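Local coordinates for Sodium/calcium exchanger membrane region domain-containing protein (Archaeoglobus fulgidus, PDB 4KPP) that exchanges protons for calcium ions across the membrane as a transporter of the sodium/calcium exchanger family, at residues G115-L127 and L259-V271. Residues are numbered along the deposited sequence; the frame is centred on the assembly and turned at random.
Sequences GWSLVAFIAFRTL and LIVAIYFVRRFRV
Val119 and Val266 are reciprocal knobs: Val119 sits in the hole formed by Leu259, Ala262, Ile263 and Val266, and Val266 in the one formed by Val119, Ile122, Ala123 and Thr126. The methyls divide the work. Val119 CG2, anti to its carbonyl carbon, touches Ile263 CD1 at 3.6 Å, while CG1 leans against Val266 CG2 (3.8 Å). The other methyl of Val266, placed anti to the backbone N (chi1 167°), lies over the main chain of helix 96-127, its CG1 3.7 Å from Ala123 CA. On the partly exposed flank, the Ile122 side chain crosses that of Ile263 almost perpendicularly, with 3.6 Å between their CD1 methyls. The helix axes come within 9.8 Å and run the same way, crossing at -18°, a geometry that suits knobs-into-holes meshing. The two segments fall in the two separate sodium/calcium exchanger family regions, and the contact packs a helix of one against a helix of the other. No hydrogen bond links the segments. Leu259 fills the beginning of the interface, where Gly115 has no side chain and its CA lies 3.7 Å from Leu259 CD1. At the other end, a Schellman motif with Phe269 at positive phi (63°) terminates helix 242-267. The chain then turns into helix 271-285, whose first residue, Val271, reaches back across the contact: CG1 meets Ala123 CB at 3.9 Å and CG2 meets Leu127 CD1 at 3.7 Å. Val132 of strand 131-133 touches both Ala123 and Val271, and Met275 and Leu278 of helix 271-285 pack on Val119.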
loop_
_atom_site.group_PDB
_atom_site.type_symbol
_atom_site.label_atom_id
_atom_site.label_comp_id
_atom_site.label_asym_id
_atom_site.label_seq_id
_atom_site.Cartn_x
_atom_site.Cartn_y
_atom_site.Cartn_z
ATOM N N GLY A 115 7.799 3.932 -5.342
ATOM C CA GLY A 115 8.280 3.459 -4.054
ATOM C C GLY A 115 9.471 2.514 -4.088
ATOM O O GLY A 115 10.525 2.829 -3.534
ATOM N N TRP A 116 9.310 1.358 -4.729
ATOM C CA TRP A 116 10.388 0.372 -4.812
ATOM C C TRP A 116 11.638 0.939 -5.475
ATOM O O TRP A 116 12.755 0.667 -5.043
ATOM C CB TRP A 116 9.947 -0.874 -5.585
ATOM C CG TRP A 116 8.932 -1.722 -4.892
ATOM C CD1 TRP A 116 8.124 -1.362 -3.851
ATOM C CD2 TRP A 116 8.611 -3.084 -5.195
ATOM N NE1 TRP A 116 7.318 -2.415 -3.491
ATOM C CE2 TRP A 116 7.601 -3.484 -4.300
ATOM C CE3 TRP A 116 9.084 -4.005 -6.135
ATOM C CZ2 TRP A 116 7.054 -4.765 -4.321
ATOM C CZ3 TRP A 116 8.538 -5.272 -6.153
ATOM C CH2 TRP A 116 7.534 -5.642 -5.253
ATOM N N SER A 117 11.445 1.725 -6.529
ATOM C CA SER A 117 12.569 2.276 -7.276
ATOM C C SER A 117 13.292 3.360 -6.481
ATOM O O SER A 117 14.519 3.354 -6.392
ATOM C CB SER A 117 12.106 2.829 -8.624
ATOM O OG SER A 117 11.315 3.989 -8.449
ATOM N N LEU A 118 12.524 4.285 -5.911
ATOM C CA LEU A 118 13.074 5.388 -5.128
ATOM C C LEU A 118 13.891 4.856 -3.956
ATOM O O LEU A 118 15.060 5.213 -3.790
ATOM C CB LEU A 118 11.942 6.282 -4.613
ATOM C CG LEU A 118 12.180 7.721 -4.136
ATOM C CD1 LEU A 118 11.657 7.899 -2.714
ATOM C CD2 LEU A 118 13.640 8.161 -4.243
ATOM N N VAL A 119 13.270 3.998 -3.154
ATOM C CA VAL A 119 13.927 3.422 -1.987
ATOM C C VAL A 119 15.202 2.676 -2.377
ATOM O O VAL A 119 16.224 2.782 -1.698
ATOM C CB VAL A 119 12.969 2.500 -1.203
ATOM C CG1 VAL A 119 13.714 1.723 -0.133
ATOM C CG2 VAL A 119 11.850 3.323 -0.580
ATOM N N ALA A 120 15.143 1.942 -3.485
ATOM C CA ALA A 120 16.314 1.226 -3.981
ATOM C C ALA A 120 17.429 2.190 -4.381
ATOM O O ALA A 120 18.594 1.963 -4.061
ATOM C CB ALA A 120 15.939 0.320 -5.148
ATOM N N PHE A 121 17.067 3.267 -5.077
ATOM C CA PHE A 121 18.042 4.274 -5.507
ATOM C C PHE A 121 18.734 4.965 -4.335
ATOM O O PHE A 121 19.942 5.199 -4.368
ATOM C CB PHE A 121 17.384 5.323 -6.407
ATOM C CG PHE A 121 17.257 4.897 -7.839
ATOM C CD1 PHE A 121 18.258 4.157 -8.449
ATOM C CD2 PHE A 121 16.133 5.233 -8.578
ATOM C CE1 PHE A 121 18.142 3.761 -9.770
ATOM C CE2 PHE A 121 16.010 4.840 -9.899
ATOM C CZ PHE A 121 17.015 4.103 -10.496
ATOM N N ILE A 122 17.962 5.297 -3.306
ATOM C CA ILE A 122 18.512 5.934 -2.117
ATOM C C ILE A 122 19.436 4.966 -1.389
ATOM O O ILE A 122 20.493 5.355 -0.890
ATOM C CB ILE A 122 17.397 6.421 -1.174
ATOM C CG1 ILE A 122 16.566 7.505 -1.866
ATOM C CG2 ILE A 122 17.980 6.943 0.133
ATOM C CD1 ILE A 122 15.459 8.065 -1.007
ATOM N N ALA A 123 19.035 3.698 -1.350
ATOM C CA ALA A 123 19.850 2.649 -0.750
ATOM C C ALA A 123 21.175 2.492 -1.495
ATOM O O ALA A 123 22.210 2.212 -0.888
ATOM C CB ALA A 123 19.090 1.332 -0.725
ATOM N N PHE A 124 21.134 2.679 -2.810
ATOM C CA PHE A 124 22.339 2.608 -3.628
ATOM C C PHE A 124 23.360 3.664 -3.220
ATOM O O PHE A 124 24.542 3.368 -3.071
ATOM C CB PHE A 124 21.991 2.760 -5.108
ATOM C CG PHE A 124 21.233 1.595 -5.672
ATOM C CD1 PHE A 124 21.400 0.323 -5.150
ATOM C CD2 PHE A 124 20.348 1.771 -6.723
ATOM C CE1 PHE A 124 20.704 -0.755 -5.668
ATOM C CE2 PHE A 124 19.647 0.697 -7.243
ATOM C CZ PHE A 124 19.826 -0.567 -6.715
ATOM N N ARG A 125 22.894 4.895 -3.039
ATOM C CA ARG A 125 23.777 5.998 -2.683
ATOM C C ARG A 125 24.215 5.913 -1.227
ATOM O O ARG A 125 25.303 6.364 -0.869
ATOM C CB ARG A 125 23.093 7.341 -2.950
ATOM N N THR A 126 23.363 5.329 -0.390
ATOM C CA THR A 126 23.639 5.235 1.039
ATOM C C THR A 126 24.672 4.148 1.328
ATOM O O THR A 126 25.591 4.346 2.124
ATOM C CB THR A 126 22.356 4.957 1.842
ATOM O OG1 THR A 126 21.270 5.703 1.279
ATOM C CG2 THR A 126 22.541 5.355 3.301
ATOM N N LEU A 127 24.517 3.003 0.671
ATOM C CA LEU A 127 25.458 1.895 0.819
ATOM C C LEU A 127 26.664 2.058 -0.100
ATOM O O LEU A 127 27.613 1.274 -0.031
ATOM C CB LEU A 127 24.771 0.560 0.524
ATOM C CG LEU A 127 24.158 -0.198 1.702
ATOM C CD1 LEU A 127 23.060 0.617 2.368
ATOM C CD2 LEU A 127 23.625 -1.548 1.248
ATOM N N LEU A 259 6.376 5.591 2.655
ATOM C CA LEU A 259 7.630 5.844 1.955
ATOM C C LEU A 259 8.649 6.531 2.860
ATOM O O LEU A 259 9.820 6.156 2.880
ATOM C CB LEU A 259 7.386 6.688 0.704
ATOM C CG LEU A 259 7.388 5.947 -0.635
ATOM C CD1 LEU A 259 8.750 5.320 -0.883
ATOM C CD2 LEU A 259 6.291 4.891 -0.687
ATOM N N ILE A 260 8.195 7.533 3.605
ATOM C CA ILE A 260 9.058 8.268 4.525
ATOM C C ILE A 260 9.692 7.356 5.580
ATOM O O ILE A 260 10.879 7.479 5.887
ATOM C CB ILE A 260 8.286 9.413 5.215
ATOM C CG1 ILE A 260 7.884 10.470 4.186
ATOM C CG2 ILE A 260 9.125 10.047 6.316
ATOM C CD1 ILE A 260 7.009 11.571 4.754
ATOM N N VAL A 261 8.900 6.439 6.129
ATOM C CA VAL A 261 9.413 5.491 7.112
ATOM C C VAL A 261 10.425 4.550 6.462
ATOM O O VAL A 261 11.434 4.189 7.070
ATOM C CB VAL A 261 8.273 4.691 7.788
ATOM C CG1 VAL A 261 8.829 3.535 8.614
ATOM C CG2 VAL A 261 7.419 5.614 8.653
ATOM N N ALA A 262 10.159 4.172 5.216
ATOM C CA ALA A 262 11.084 3.331 4.464
ATOM C C ALA A 262 12.428 4.027 4.253
ATOM O O ALA A 262 13.477 3.413 4.433
ATOM C CB ALA A 262 10.480 2.926 3.130
ATOM N N ILE A 263 12.390 5.305 3.875
ATOM C CA ILE A 263 13.615 6.079 3.670
ATOM C C ILE A 263 14.405 6.215 4.970
ATOM O O ILE A 263 15.633 6.126 4.974
ATOM C CB ILE A 263 13.327 7.495 3.122
ATOM C CG1 ILE A 263 12.453 7.432 1.868
ATOM C CG2 ILE A 263 14.626 8.234 2.838
ATOM C CD1 ILE A 263 12.908 6.425 0.850
ATOM N N TYR A 264 13.689 6.431 6.069
ATOM C CA TYR A 264 14.308 6.579 7.383
ATOM C C TYR A 264 15.102 5.334 7.765
ATOM O O TYR A 264 16.229 5.430 8.252
ATOM C CB TYR A 264 13.243 6.875 8.444
ATOM C CG TYR A 264 13.733 6.771 9.874
ATOM C CD1 TYR A 264 14.412 7.824 10.477
ATOM C CD2 TYR A 264 13.505 5.624 10.625
ATOM C CE1 TYR A 264 14.857 7.733 11.784
ATOM C CE2 TYR A 264 13.946 5.524 11.933
ATOM C CZ TYR A 264 14.621 6.581 12.508
ATOM O OH TYR A 264 15.061 6.482 13.809
ATOM N N PHE A 265 14.504 4.169 7.534
ATOM C CA PHE A 265 15.139 2.897 7.861
ATOM C C PHE A 265 16.319 2.579 6.945
ATOM O O PHE A 265 17.236 1.861 7.337
ATOM C CB PHE A 265 14.116 1.761 7.823
ATOM C CG PHE A 265 13.361 1.583 9.109
ATOM C CD1 PHE A 265 13.982 1.808 10.330
ATOM C CD2 PHE A 265 12.030 1.196 9.103
ATOM C CE1 PHE A 265 13.289 1.645 11.519
ATOM C CE2 PHE A 265 11.332 1.032 10.287
ATOM C CZ PHE A 265 11.961 1.257 11.496
ATOM N N VAL A 266 16.292 3.110 5.726
ATOM C CA VAL A 266 17.413 2.944 4.807
ATOM C C VAL A 266 18.645 3.692 5.314
ATOM O O VAL A 266 19.740 3.138 5.361
ATOM C CB VAL A 266 17.061 3.422 3.383
ATOM C CG1 VAL A 266 18.317 3.549 2.534
ATOM C CG2 VAL A 266 16.072 2.469 2.735
ATOM N N ARG A 267 18.454 4.947 5.704
ATOM C CA ARG A 267 19.556 5.768 6.197
ATOM C C ARG A 267 20.125 5.249 7.520
ATOM O O ARG A 267 21.265 5.554 7.875
ATOM C CB ARG A 267 19.123 7.230 6.337
ATOM C CG ARG A 267 18.767 7.913 5.025
ATOM C CD ARG A 267 18.582 9.411 5.233
ATOM N NE ARG A 267 18.126 10.091 4.022
ATOM C CZ ARG A 267 17.922 11.402 3.931
ATOM N NH1 ARG A 267 18.135 12.184 4.982
ATOM N NH2 ARG A 267 17.506 11.932 2.789
ATOM N N ARG A 268 19.331 4.465 8.243
ATOM C CA ARG A 268 19.804 3.817 9.461
ATOM C C ARG A 268 20.363 2.430 9.146
ATOM O O ARG A 268 20.509 1.592 10.038
ATOM C CB ARG A 268 18.681 3.722 10.497
ATOM C CG ARG A 268 18.232 5.064 11.054
ATOM N N PHE A 269 20.661 2.204 7.868
ATOM C CA PHE A 269 21.287 0.968 7.395
ATOM C C PHE A 269 20.434 -0.283 7.616
ATOM O O PHE A 269 20.952 -1.351 7.945
ATOM C CB PHE A 269 22.682 0.795 8.006
ATOM C CG PHE A 269 23.619 1.929 7.698
ATOM C CD1 PHE A 269 24.442 1.879 6.589
ATOM C CD2 PHE A 269 23.667 3.047 8.511
ATOM C CE1 PHE A 269 25.300 2.918 6.298
ATOM C CE2 PHE A 269 24.523 4.092 8.227
ATOM C CZ PHE A 269 25.342 4.027 7.119
ATOM N N ARG A 270 19.126 -0.142 7.425
ATOM C CA ARG A 270 18.207 -1.268 7.521
ATOM C C ARG A 270 17.446 -1.416 6.207
ATOM O O ARG A 270 16.229 -1.234 6.157
ATOM C CB ARG A 270 17.235 -1.072 8.686
ATOM N N VAL A 271 18.179 -1.748 5.147
ATOM C CA VAL A 271 17.610 -1.835 3.804
ATOM C C VAL A 271 16.699 -3.049 3.625
ATOM O O VAL A 271 15.650 -2.955 2.991
ATOM C CB VAL A 271 18.716 -1.872 2.732
ATOM C CG1 VAL A 271 18.113 -1.822 1.340
ATOM C CG2 VAL A 271 19.681 -0.716 2.933
#